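Local structure of reticulocyte binding protein (Streptococcus agalactiae COH1, 3FAW) at residues 482-487 / 514-519; 568-573 / 606-611; 691-696 / 781-786. The protein probably hydrolyses alpha-1,6-glucosidic linkages in pullulan and related alpha-glucans, as a secreted streptococcal pullulanase anchored to the cell wall. All coordinates share one frame; numbering follows the deposited sequence.

Interaction 1. Residues 482-487 / 514-519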
ATOM      1  N   ILE A 482     -13.927   0.960  -2.271  1.00 13.57           N
ATOM      2  CA  ILE A 482     -13.438   0.426  -1.001  1.00 13.51           C
ATOM      3  C   ILE A 482     -11.980   0.804  -0.797  1.00 11.56           C
ATOM      4  O   ILE A 482     -11.216   0.909  -1.752  1.00 11.08           O
ATOM      5  CB  ILE A 482     -13.640  -1.106  -0.873  1.00 12.84           C
ATOM      6  CG1 ILE A 482     -12.841  -1.879  -1.927  1.00 14.83           C
ATOM      7  CG2 ILE A 482     -15.126  -1.449  -0.970  1.00 15.03           C
ATOM      8  CD1 ILE A 482     -12.832  -3.389  -1.675  1.00 16.60           C
ATOM      9  N   MET A 483     -11.597   1.022   0.453  1.00 11.62           N
ATOM     10  CA  MET A 483     -10.202   1.332   0.767  1.00 11.42           C
ATOM     11  C   MET A 483      -9.717   0.506   1.944  1.00 10.82           C
ATOM     12  O   MET A 483     -10.476   0.217   2.875  1.00 10.17           O
ATOM     13  CB  MET A 483     -10.031   2.827   1.062  1.00 12.18           C
ATOM     14  CG  MET A 483     -10.063   3.708  -0.179  1.00 11.32           C
ATOM     15  SD  MET A 483      -9.953   5.470   0.197  1.00 14.39           S
ATOM     16  CE  MET A 483      -9.788   6.150  -1.456  1.00 14.12           C
ATOM     17  N   ILE A 484      -8.447   0.124   1.886  1.00 10.34           N
ATOM     18  CA  ILE A 484      -7.785  -0.565   2.985  1.00 11.35           C
ATOM     19  C   ILE A 484      -6.364  -0.013   3.145  1.00 11.60           C
ATOM     20  O   ILE A 484      -5.878   0.727   2.291  1.00 11.54           O
ATOM     21  CB  ILE A 484      -7.748  -2.096   2.758  1.00 11.43           C
ATOM     22  CG1 ILE A 484      -6.842  -2.449   1.574  1.00 12.87           C
ATOM     23  CG2 ILE A 484      -9.152  -2.638   2.507  1.00 10.94           C
ATOM     24  CD1 ILE A 484      -6.673  -3.932   1.350  1.00 12.76           C
ATOM     25  N   GLY A 485      -5.700  -0.367   4.238  1.00 11.93           N
ATOM     26  CA  GLY A 485      -4.311   0.041   4.426  1.00 12.03           C
ATOM     27  C   GLY A 485      -3.637  -0.564   5.633  1.00 12.18           C
ATOM     28  O   GLY A 485      -4.294  -1.091   6.526  1.00 11.11           O
ATOM     29  N   GLU A 486      -2.310  -0.484   5.650  1.00 13.45           N
ATOM     30  CA  GLU A 486      -1.538  -0.861   6.824  1.00 14.60           C
ATOM     31  C   GLU A 486      -1.726   0.187   7.912  1.00 14.68           C
ATOM     32  O   GLU A 486      -1.175   1.282   7.822  1.00 15.85           O
ATOM     33  CB  GLU A 486      -0.056  -0.962   6.490  1.00 16.12           C
ATOM     34  CG  GLU A 486       0.307  -2.090   5.555  1.00 14.77           C
ATOM     35  CD  GLU A 486       1.787  -2.103   5.248  1.00 15.84           C
ATOM     36  OE1 GLU A 486       2.329  -1.035   4.865  1.00 12.65           O
ATOM     37  OE2 GLU A 486       2.406  -3.179   5.397  1.00 12.94           O
ATOM     38  N   GLY A 487      -2.496  -0.159   8.940  1.00 13.58           N
ATOM     39  CA  GLY A 487      -2.745   0.742  10.056  1.00 13.13           C
ATOM     40  C   GLY A 487      -1.793   0.557  11.222  1.00 12.15           C
ATOM     41  O   GLY A 487      -2.213   0.623  12.378  1.00 12.75           O
ATOM     42  N   GLY A 514     -10.636   0.054   5.959  1.00 14.68           N
ATOM     43  CA  GLY A 514     -10.298  -1.122   6.779  1.00 14.32           C
ATOM     44  C   GLY A 514      -8.795  -1.325   6.914  1.00 13.10           C
ATOM     45  O   GLY A 514      -8.032  -0.930   6.037  1.00 13.59           O
ATOM     46  N   VAL A 515      -8.361  -1.936   8.014  1.00 12.12           N
ATOM     47  CA  VAL A 515      -6.932  -2.158   8.253  1.00 10.74           C
ATOM     48  C   VAL A 515      -6.590  -3.639   8.401  1.00 11.71           C
ATOM     49  O   VAL A 515      -7.409  -4.441   8.863  1.00 10.36           O
ATOM     50  CB  VAL A 515      -6.425  -1.410   9.509  1.00 11.36           C
ATOM     51  CG1 VAL A 515      -6.609   0.101   9.346  1.00  7.47           C
ATOM     52  CG2 VAL A 515      -7.120  -1.930  10.763  1.00  7.42           C
ATOM     53  N   PHE A 516      -5.364  -3.985   8.016  1.00 12.20           N
ATOM     54  CA  PHE A 516      -4.863  -5.352   8.147  1.00 12.71           C
ATOM     55  C   PHE A 516      -4.839  -5.798   9.602  1.00 11.92           C
ATOM     56  O   PHE A 516      -4.420  -5.046  10.479  1.00 13.38           O
ATOM     57  CB  PHE A 516      -3.466  -5.479   7.529  1.00 12.27           C
ATOM     58  CG  PHE A 516      -3.482  -5.523   6.033  1.00 12.90           C
ATOM     59  CD1 PHE A 516      -3.655  -6.728   5.366  1.00 11.45           C
ATOM     60  CD2 PHE A 516      -3.362  -4.356   5.287  1.00 14.34           C
ATOM     61  CE1 PHE A 516      -3.684  -6.776   3.981  1.00 11.26           C
ATOM     62  CE2 PHE A 516      -3.397  -4.392   3.901  1.00 12.45           C
ATOM     63  CZ  PHE A 516      -3.559  -5.604   3.248  1.00 15.02           C
ATOM     64  N   SER A 517      -5.300  -7.022   9.840  1.00 12.26           N
ATOM     65  CA  SER A 517      -5.301  -7.605  11.173  1.00 12.92           C
ATOM     66  C   SER A 517      -4.049  -8.448  11.415  1.00 13.01           C
ATOM     67  O   SER A 517      -4.008  -9.636  11.088  1.00 12.16           O
ATOM     68  CB  SER A 517      -6.557  -8.447  11.393  1.00 13.30           C
ATOM     69  OG  SER A 517      -6.587  -8.973  12.710  1.00 14.03           O
ATOM     70  N   ASP A 518      -3.031  -7.825  12.002  1.00 12.52           N
ATOM     71  CA  ASP A 518      -1.815  -8.548  12.386  1.00 12.55           C
ATOM     72  C   ASP A 518      -2.062  -9.574  13.504  1.00 12.81           C
ATOM     73  O   ASP A 518      -1.309 -10.540  13.637  1.00 14.09           O
ATOM     74  CB  ASP A 518      -0.666  -7.586  12.753  1.00 13.35           C
ATOM     75  CG  ASP A 518      -1.059  -6.523  13.774  1.00 13.53           C
ATOM     76  OD1 ASP A 518      -2.257  -6.203  13.919  1.00 18.39           O
ATOM     77  OD2 ASP A 518      -0.144  -5.976  14.420  1.00 18.09           O
ATOM     78  N   ASP A 519      -3.125  -9.373  14.283  1.00 12.12           N
ATOM     79  CA  ASP A 519      -3.487 -10.281  15.374  1.00 11.72           C
ATOM     80  C   ASP A 519      -3.893 -11.673  14.877  1.00 11.24           C
ATOM     81  O   ASP A 519      -3.432 -12.681  15.412  1.00 10.63           O
ATOM     82  CB  ASP A 519      -4.622  -9.683  16.211  1.00 11.69           C
ATOM     83  CG  ASP A 519      -4.697 -10.270  17.609  1.00 13.27           C
ATOM     84  OD1 ASP A 519      -3.634 -10.486  18.222  1.00 16.55           O
ATOM     85  OD2 ASP A 519      -5.820 -10.489  18.109  1.00 14.34           O
TER
HETATM   86  O   HOH W   1      -2.977  -2.716   9.905  1.00  7.54           O
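Ile484 meets Phe516 because of how each side chain leaves its strand. Ile484 CG1 sits between its own backbone N and carbonyl carbon (chi1 67°) and sends CD1 out in an extended chain; Phe516 CG lies beside its backbone N, anti to the carbonyl carbon (chi1 -76°). CD1 then reaches Phe516 CZ at 4.0 Å, the two side chains crossing at a slant. The other end of the ring is turned edge-on to Gly485 O and Glu486 N. Beneath this lies the parallel pairing of strands 482-485 and 513-516, neighbours in the eight-stranded (beta/alpha)8 barrel of an alpha-amylase-type domain. Gly514 N donates to Met483 O (3.1 Å) and Gly514 O accepts from Gly485 N (3.0 Å, 138° at the hydrogen). Ile484 CA makes a CA-H...O contact with Gly514 O, at 3.1 Å. One step further the ladder weakens: Phe516 N to Gly485 O is a weak bond of 3.4 Å. Where the strands part, water 1 takes over, accepting from Gly487 N and donating to Phe516 O, both at 2.8 Å. On the sheet face away from Ile484, Val515 CG1 packs 4.0 Å from Gly487 CA. Phe516 goes on to make edge-to-face contacts with Tyr569, just past strand 566-568, and with Phe616 of strand 614-618. Chemically, the pairing is backbone amides flanked on one face by the Ile484-Phe516 contact, with one glycine in each bridge, Gly514 opposite Ile484 and Gly485 opposite Val515; Phe516 O is shared by water 1 and Gln504 NE2, the water replacing direct bonding where strand 482-485 gives way to its loop.

Interaction 2. Residues 568-573 / 606-611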
ATOM      1  N   GLN A 568      -8.734  -9.447   7.032  1.00 12.48           N
ATOM      2  CA  GLN A 568      -8.223 -10.730   7.538  1.00 12.23           C
ATOM      3  C   GLN A 568      -7.181 -11.306   6.584  1.00 12.20           C
ATOM      4  O   GLN A 568      -7.458 -11.507   5.398  1.00  9.83           O
ATOM      5  CB  GLN A 568      -9.359 -11.748   7.693  1.00 13.16           C
ATOM      6  CG  GLN A 568     -10.557 -11.286   8.530  1.00 11.84           C
ATOM      7  CD  GLN A 568     -10.315 -11.354  10.032  1.00 12.17           C
ATOM      8  OE1 GLN A 568      -9.187 -11.226  10.502  1.00 11.51           O
ATOM      9  NE2 GLN A 568     -11.387 -11.544  10.792  1.00 11.09           N
ATOM     10  N   TYR A 569      -5.985 -11.575   7.102  1.00 11.80           N
ATOM     11  CA  TYR A 569      -4.918 -12.151   6.290  1.00 10.90           C
ATOM     12  C   TYR A 569      -3.917 -12.953   7.113  1.00 10.79           C
ATOM     13  O   TYR A 569      -3.792 -12.766   8.333  1.00 11.06           O
ATOM     14  CB  TYR A 569      -4.193 -11.060   5.495  1.00 10.63           C
ATOM     15  CG  TYR A 569      -3.089 -10.302   6.219  1.00 10.99           C
ATOM     16  CD1 TYR A 569      -3.283  -9.763   7.491  1.00 11.12           C
ATOM     17  CD2 TYR A 569      -1.863 -10.084   5.600  1.00 10.00           C
ATOM     18  CE1 TYR A 569      -2.269  -9.045   8.133  1.00  8.77           C
ATOM     19  CE2 TYR A 569      -0.854  -9.372   6.226  1.00 10.95           C
ATOM     20  CZ  TYR A 569      -1.058  -8.851   7.490  1.00 12.22           C
ATOM     21  OH  TYR A 569      -0.043  -8.142   8.099  1.00  9.66           O
ATOM     22  N   ILE A 570      -3.217 -13.850   6.429  1.00  8.53           N
ATOM     23  CA  ILE A 570      -2.095 -14.585   7.022  1.00  8.40           C
ATOM     24  C   ILE A 570      -0.807 -14.491   6.187  1.00  9.54           C
ATOM     25  O   ILE A 570       0.253 -14.929   6.635  1.00 10.43           O
ATOM     26  CB  ILE A 570      -2.458 -16.062   7.307  1.00  7.19           C
ATOM     27  CG1 ILE A 570      -3.041 -16.749   6.061  1.00  9.50           C
ATOM     28  CG2 ILE A 570      -3.427 -16.138   8.482  1.00  3.62           C
ATOM     29  CD1 ILE A 570      -3.330 -18.229   6.246  1.00  6.87           C
ATOM     30  N   ALA A 571      -0.889 -13.906   4.994  1.00 10.21           N
ATOM     31  CA  ALA A 571       0.303 -13.669   4.170  1.00 10.32           C
ATOM     32  C   ALA A 571       0.109 -12.493   3.218  1.00 11.13           C
ATOM     33  O   ALA A 571      -1.015 -12.068   2.948  1.00 10.62           O
ATOM     34  CB  ALA A 571       0.660 -14.911   3.393  1.00  8.95           C
ATOM     35  N   ALA A 572       1.228 -11.983   2.716  1.00 11.58           N
ATOM     36  CA  ALA A 572       1.248 -10.878   1.760  1.00 11.26           C
ATOM     37  C   ALA A 572       2.614 -10.859   1.084  1.00 10.89           C
ATOM     38  O   ALA A 572       3.434 -11.738   1.329  1.00 10.03           O
ATOM     39  CB  ALA A 572       0.982  -9.563   2.461  1.00 10.59           C
ATOM     40  N   HIS A 573       2.857  -9.858   0.242  1.00 11.15           N
ATOM     41  CA  HIS A 573       4.144  -9.729  -0.446  1.00 11.96           C
ATOM     42  C   HIS A 573       5.313  -9.601   0.539  1.00 12.72           C
ATOM     43  O   HIS A 573       6.415 -10.058   0.249  1.00 10.79           O
ATOM     44  CB  HIS A 573       4.127  -8.542  -1.413  1.00 11.59           C
ATOM     45  CG  HIS A 573       4.175  -7.208  -0.732  1.00 11.89           C
ATOM     46  ND1 HIS A 573       3.040  -6.504  -0.392  1.00 10.67           N
ATOM     47  CD2 HIS A 573       5.223  -6.464  -0.305  1.00 13.28           C
ATOM     48  CE1 HIS A 573       3.389  -5.380   0.207  1.00 14.17           C
ATOM     49  NE2 HIS A 573       4.707  -5.331   0.272  1.00 11.45           N
ATOM     50  N   VAL A 606      -8.751 -22.071   5.042  1.00 12.07           N
ATOM     51  CA  VAL A 606     -10.104 -22.311   5.544  1.00 11.47           C
ATOM     52  C   VAL A 606     -10.510 -21.236   6.551  1.00 11.94           C
ATOM     53  O   VAL A 606     -11.595 -20.657   6.451  1.00 12.63           O
ATOM     54  CB  VAL A 606     -10.233 -23.693   6.218  1.00 11.78           C
ATOM     55  CG1 VAL A 606     -11.528 -23.782   7.011  1.00 11.90           C
ATOM     56  CG2 VAL A 606     -10.162 -24.804   5.184  1.00  8.78           C
ATOM     57  N   MET A 607      -9.628 -20.967   7.511  1.00 11.24           N
ATOM     58  CA  MET A 607      -9.936 -20.040   8.597  1.00 11.41           C
ATOM     59  C   MET A 607     -10.119 -18.598   8.101  1.00 10.74           C
ATOM     60  O   MET A 607     -11.060 -17.923   8.512  1.00 10.26           O
ATOM     61  CB  MET A 607      -8.869 -20.131   9.698  1.00 10.66           C
ATOM     62  CG  MET A 607      -8.875 -21.488  10.398  1.00 11.68           C
ATOM     63  SD  MET A 607      -7.772 -21.623  11.810  1.00 13.05           S
ATOM     64  CE  MET A 607      -6.196 -21.287  11.036  1.00 23.16           C
ATOM     65  N   ILE A 608      -9.251 -18.144   7.200  1.00 11.00           N
ATOM     66  CA  ILE A 608      -9.382 -16.802   6.618  1.00 11.46           C
ATOM     67  C   ILE A 608     -10.678 -16.656   5.809  1.00 11.77           C
ATOM     68  O   ILE A 608     -11.368 -15.639   5.907  1.00  9.73           O
ATOM     69  CB  ILE A 608      -8.163 -16.431   5.719  1.00 11.16           C
ATOM     70  CG1 ILE A 608      -6.900 -16.267   6.567  1.00 10.60           C
ATOM     71  CG2 ILE A 608      -8.431 -15.138   4.929  1.00 12.18           C
ATOM     72  CD1 ILE A 608      -6.963 -15.148   7.623  1.00  4.88           C
ATOM     73  N   LEU A 609     -11.013 -17.681   5.029  1.00 12.45           N
ATOM     74  CA  LEU A 609     -12.150 -17.602   4.113  1.00 11.99           C
ATOM     75  C   LEU A 609     -13.514 -17.918   4.752  1.00 12.72           C
ATOM     76  O   LEU A 609     -14.546 -17.825   4.078  1.00 11.74           O
ATOM     77  CB  LEU A 609     -11.896 -18.480   2.890  1.00 11.53           C
ATOM     78  CG  LEU A 609     -10.811 -17.898   1.974  1.00 11.47           C
ATOM     79  CD1 LEU A 609     -10.298 -18.941   1.001  1.00  7.31           C
ATOM     80  CD2 LEU A 609     -11.333 -16.663   1.226  1.00  7.97           C
ATOM     81  N   THR A 610     -13.514 -18.284   6.035  1.00 11.79           N
ATOM     82  CA  THR A 610     -14.749 -18.448   6.813  1.00 12.04           C
ATOM     83  C   THR A 610     -14.828 -17.462   7.996  1.00 12.95           C
ATOM     84  O   THR A 610     -15.736 -17.552   8.835  1.00 14.53           O
ATOM     85  CB  THR A 610     -14.909 -19.909   7.318  1.00 12.44           C
ATOM     86  OG1 THR A 610     -13.756 -20.300   8.077  1.00 13.59           O
ATOM     87  CG2 THR A 610     -15.075 -20.862   6.148  1.00 11.59           C
ATOM     88  N   SER A 611     -13.884 -16.518   8.051  1.00 12.05           N
ATOM     89  CA  SER A 611     -13.864 -15.471   9.072  1.00 13.14           C
ATOM     90  C   SER A 611     -14.641 -14.252   8.602  1.00 13.05           C
ATOM     91  O   SER A 611     -14.658 -13.946   7.413  1.00 14.25           O
ATOM     92  CB  SER A 611     -12.429 -15.039   9.381  1.00 12.02           C
ATOM     93  OG  SER A 611     -11.740 -16.026  10.118  1.00 14.16           O
TER
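The last beta-alpha-beta crossover of the catalytic (beta/alpha)8 barrel is closed here: Gln568, at the end of strand 566-568, and Ile570 just beyond it pack on Ile608, near the end of helix 590-609, which leads into strand 614-618. Ile608 does most of the work. Its CG1 lies beside the backbone N and chi2 of -62° bends CD1 back, so that this methyl nestles against the strand end: it is 3.7 Å from Tyr569 N, 3.8 Å from Ile570 CG2 and 4.2 Å from Gln568 CB. The other branch, CG2, rests on Gln568 O at 3.8 Å. The side chains of Ile570 and Ile608 lie alongside one another, pointing opposite ways, and their CG1 atoms pass at 3.9 Å. No hydrogen bond links the two segments, so the join is one of methyls and methylenes against each other and against the backbone. Helix 518-525 helps to enclose it, Ile520 touching both Gln568 and Ile608. The Gln568 chain, bent at chi2 (-79°), carries its amide toward Ser611, where NE2 bonds to Asn550 O and Gln612 O. As the helix runs out, side-chain hydroxyls turn back on its carbonyls. Thr610 OG1 donates to Val606 O at 2.7 Å from above the carbonyl plane, and Ser611 OG donates to Met607 O at 2.6 Å, while Ser611 CB stands 3.9 Å from Gln568 NE2.

Interaction 3. Residues 691-696 / 781-786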
ATOM      1  N   GLN A 691      -4.636 -25.563  -4.549  1.00 13.90           N
ATOM      2  CA  GLN A 691      -5.240 -24.433  -5.261  1.00 14.48           C
ATOM      3  C   GLN A 691      -6.724 -24.685  -5.560  1.00 14.23           C
ATOM      4  O   GLN A 691      -7.541 -23.758  -5.481  1.00 12.84           O
ATOM      5  CB  GLN A 691      -4.421 -24.055  -6.515  1.00 15.91           C
ATOM      6  CG  GLN A 691      -4.953 -24.536  -7.850  1.00 19.43           C
ATOM      7  CD  GLN A 691      -6.078 -23.672  -8.395  1.00 13.09           C
ATOM      8  OE1 GLN A 691      -5.977 -22.445  -8.446  1.00 18.31           O
ATOM      9  NE2 GLN A 691      -7.146 -24.314  -8.826  1.00 15.53           N
ATOM     10  N   ALA A 692      -7.067 -25.934  -5.885  1.00 13.07           N
ATOM     11  CA  ALA A 692      -8.463 -26.327  -6.082  1.00 12.92           C
ATOM     12  C   ALA A 692      -9.228 -26.260  -4.762  1.00 13.28           C
ATOM     13  O   ALA A 692     -10.408 -25.919  -4.735  1.00 13.18           O
ATOM     14  CB  ALA A 692      -8.547 -27.739  -6.682  1.00 14.35           C
ATOM     15  N   TYR A 693      -8.543 -26.583  -3.667  1.00 13.32           N
ATOM     16  CA  TYR A 693      -9.112 -26.457  -2.323  1.00 12.86           C
ATOM     17  C   TYR A 693      -9.438 -24.987  -2.019  1.00 12.34           C
ATOM     18  O   TYR A 693     -10.539 -24.666  -1.564  1.00 12.41           O
ATOM     19  CB  TYR A 693      -8.132 -27.024  -1.286  1.00 13.13           C
ATOM     20  CG  TYR A 693      -8.759 -27.478   0.015  1.00 14.58           C
ATOM     21  CD1 TYR A 693      -9.420 -28.702   0.102  1.00 14.81           C
ATOM     22  CD2 TYR A 693      -8.657 -26.706   1.168  1.00 10.83           C
ATOM     23  CE1 TYR A 693      -9.983 -29.134   1.298  1.00 13.65           C
ATOM     24  CE2 TYR A 693      -9.219 -27.130   2.370  1.00 13.86           C
ATOM     25  CZ  TYR A 693      -9.880 -28.342   2.429  1.00 14.34           C
ATOM     26  OH  TYR A 693     -10.436 -28.760   3.622  1.00 10.13           O
ATOM     27  N   THR A 694      -8.483 -24.103  -2.300  1.00 11.72           N
ATOM     28  CA  THR A 694      -8.641 -22.666  -2.064  1.00 11.76           C
ATOM     29  C   THR A 694      -9.730 -22.049  -2.951  1.00 12.31           C
ATOM     30  O   THR A 694     -10.519 -21.227  -2.482  1.00 13.07           O
ATOM     31  CB  THR A 694      -7.306 -21.920  -2.271  1.00 12.44           C
ATOM     32  OG1 THR A 694      -6.302 -22.507  -1.435  1.00 11.42           O
ATOM     33  CG2 THR A 694      -7.439 -20.438  -1.926  1.00  9.15           C
ATOM     34  N   ALA A 695      -9.771 -22.455  -4.220  1.00 11.96           N
ATOM     35  CA  ALA A 695     -10.825 -22.023  -5.151  1.00 11.63           C
ATOM     36  C   ALA A 695     -12.229 -22.375  -4.642  1.00 11.65           C
ATOM     37  O   ALA A 695     -13.148 -21.564  -4.735  1.00 11.58           O
ATOM     38  CB  ALA A 695     -10.600 -22.636  -6.526  1.00 11.28           C
ATOM     39  N   GLY A 696     -12.381 -23.587  -4.108  1.00 11.83           N
ATOM     40  CA  GLY A 696     -13.647 -24.037  -3.522  1.00 10.07           C
ATOM     41  C   GLY A 696     -14.044 -23.318  -2.240  1.00 10.04           C
ATOM     42  O   GLY A 696     -15.231 -23.145  -1.960  1.00 10.14           O
ATOM     43  N   ASP A 781     -10.049 -33.589   1.497  1.00 15.47           N
ATOM     44  CA  ASP A 781      -9.618 -33.623   0.093  1.00 15.88           C
ATOM     45  C   ASP A 781     -10.152 -32.487  -0.779  1.00 16.90           C
ATOM     46  O   ASP A 781      -9.480 -32.062  -1.726  1.00 16.48           O
ATOM     47  CB  ASP A 781     -10.031 -34.949  -0.547  1.00 17.00           C
ATOM     48  CG  ASP A 781      -9.271 -36.134   0.010  1.00 16.91           C
ATOM     49  OD1 ASP A 781      -8.100 -35.970   0.413  1.00 18.51           O
ATOM     50  OD2 ASP A 781      -9.850 -37.236   0.031  1.00 21.29           O
ATOM     51  N   GLN A 782     -11.358 -32.014  -0.482  1.00 17.80           N
ATOM     52  CA  GLN A 782     -12.035 -31.069  -1.365  1.00 18.84           C
ATOM     53  C   GLN A 782     -12.877 -30.053  -0.617  1.00 17.32           C
ATOM     54  O   GLN A 782     -13.299 -30.279   0.516  1.00 18.54           O
ATOM     55  CB  GLN A 782     -12.913 -31.818  -2.376  1.00 18.53           C
ATOM     56  CG  GLN A 782     -14.063 -32.604  -1.759  1.00 18.65           C
ATOM     57  CD  GLN A 782     -14.759 -33.502  -2.765  1.00 22.18           C
ATOM     58  OE1 GLN A 782     -14.566 -34.718  -2.765  1.00 27.35           O
ATOM     59  NE2 GLN A 782     -15.568 -32.906  -3.632  1.00 24.16           N
ATOM     60  N   ALA A 783     -13.120 -28.933  -1.288  1.00 16.65           N
ATOM     61  CA  ALA A 783     -13.906 -27.840  -0.744  1.00 15.68           C
ATOM     62  C   ALA A 783     -14.869 -27.319  -1.811  1.00 15.60           C
ATOM     63  O   ALA A 783     -14.559 -27.337  -3.006  1.00 13.79           O
ATOM     64  CB  ALA A 783     -12.992 -26.732  -0.269  1.00 15.74           C
ATOM     65  N   GLY A 784     -16.037 -26.866  -1.368  1.00 15.24           N
ATOM     66  CA  GLY A 784     -17.049 -26.328  -2.271  1.00 16.50           C
ATOM     67  C   GLY A 784     -18.389 -26.165  -1.589  1.00 16.24           C
ATOM     68  O   GLY A 784     -18.459 -26.071  -0.365  1.00 16.76           O
ATOM     69  N   ILE A 785     -19.452 -26.140  -2.388  1.00 16.22           N
ATOM     70  CA  ILE A 785     -20.819 -25.970  -1.878  1.00 17.74           C
ATOM     71  C   ILE A 785     -21.720 -27.200  -2.100  1.00 18.67           C
ATOM     72  O   ILE A 785     -22.867 -27.209  -1.655  1.00 18.88           O
ATOM     73  CB  ILE A 785     -21.497 -24.705  -2.477  1.00 17.36           C
ATOM     74  CG1 ILE A 785     -21.651 -24.812  -4.000  1.00 18.29           C
ATOM     75  CG2 ILE A 785     -20.692 -23.458  -2.128  1.00 18.47           C
ATOM     76  CD1 ILE A 785     -22.454 -23.679  -4.602  1.00 17.87           C
ATOM     77  N   LYS A 786     -21.200 -28.228  -2.771  1.00 20.10           N
ATOM     78  CA  LYS A 786     -21.966 -29.447  -3.046  1.00 21.90           C
ATOM     79  C   LYS A 786     -21.730 -30.498  -1.958  1.00 21.50           C
ATOM     80  O   LYS A 786     -20.640 -30.564  -1.386  1.00 21.39           O
ATOM     81  CB  LYS A 786     -21.579 -30.028  -4.409  1.00 21.91           C
ATOM     82  CG  LYS A 786     -21.826 -29.097  -5.585  1.00 24.80           C
ATOM     83  CD  LYS A 786     -21.189 -29.636  -6.862  1.00 26.22           C
ATOM     84  CE  LYS A 786     -21.293 -28.636  -8.000  1.00 29.81           C
ATOM     85  NZ  LYS A 786     -20.713 -29.162  -9.271  1.00 31.74           N
TER
HETATM   86  O   HOH W   2     -11.445 -28.709  -3.817  1.00  9.63           O
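Tyr693, Ala783 and Gly696 carry this contact, in which helix 685-703 of the catalytic domain takes up a loop of the C-terminal beta domain. Tyr693 contributes its ring. A chi1 of -156° sets CG anti to the backbone N; from there the ring lies beside residues 781-783, and the Ala783 methyl sits over one face: CB is 4.1 Å from the ring centroid and 12° off the normal, a well-centred CH-pi contact. Tyr693 CE1 comes to 3.6 Å from Gln782 C. At the edge of the ring, near its plane, lie Gln782 N and Asp781 O, the latter 3.8 Å from Tyr693 CD1. Beyond the ring, the hydroxyl bonds to Asp779 O, which pins the tyrosine to the domain it leans on. Ala783 CB does double duty, since it also touches the main chain of the helix, 3.5 Å from Tyr693 O. One turn along, Gly696 has no side chain, and the loop comes right up to the helix backbone there: Gly696 CA directs a hydrogen at Ala783 O over 3.5 Å, with 154° at the hydrogen, and Gly696 O lies 3.7 Å from Gly784 CA. Water 2 adds a polar link, accepting from Ala783 N at 3.0 Å and donating weakly to Ala692 O at 3.1 Å. At the start of residues 781-786, Asp781 OD1 forms a salt bridge with Lys689, one turn before Tyr693 on the helix. No direct N-H...O hydrogen bond joins residues 691-696 to residues 781-786, so the domain junction rests here on aromatic and glycine surfaces fitted closely to a loop, with a water, the tyrosine hydroxyl's bond to Asp779 O and the Asp781-Lys689 ion pair supplying the polar part.

In the fold
Interactions 1 and 2 are buried within the barrel domain, interaction 1 in the strand wall and interaction 2 between a strand end and the surrounding helices, whereas interaction 3 lies at the surface, where the barrel domain meets the C-terminal domain. Strand-to-strand amide bonding dominates interaction 1; interaction 2 is purely van der Waals across its segments; interaction 3 mixes CH-pi packing with a water link. The first two adjoin directly, their centres 12 Å apart, with Phe516 CD1 3.7 Å from Tyr569 CG. Interaction 2 touches interaction 3, as Val606 CG2 lies 3.8 Å from Tyr693 CE2, helix 590-609 packing on helix 685-703. Interactions 1 and 3 do not touch, their nearest atoms about 15 Å apart.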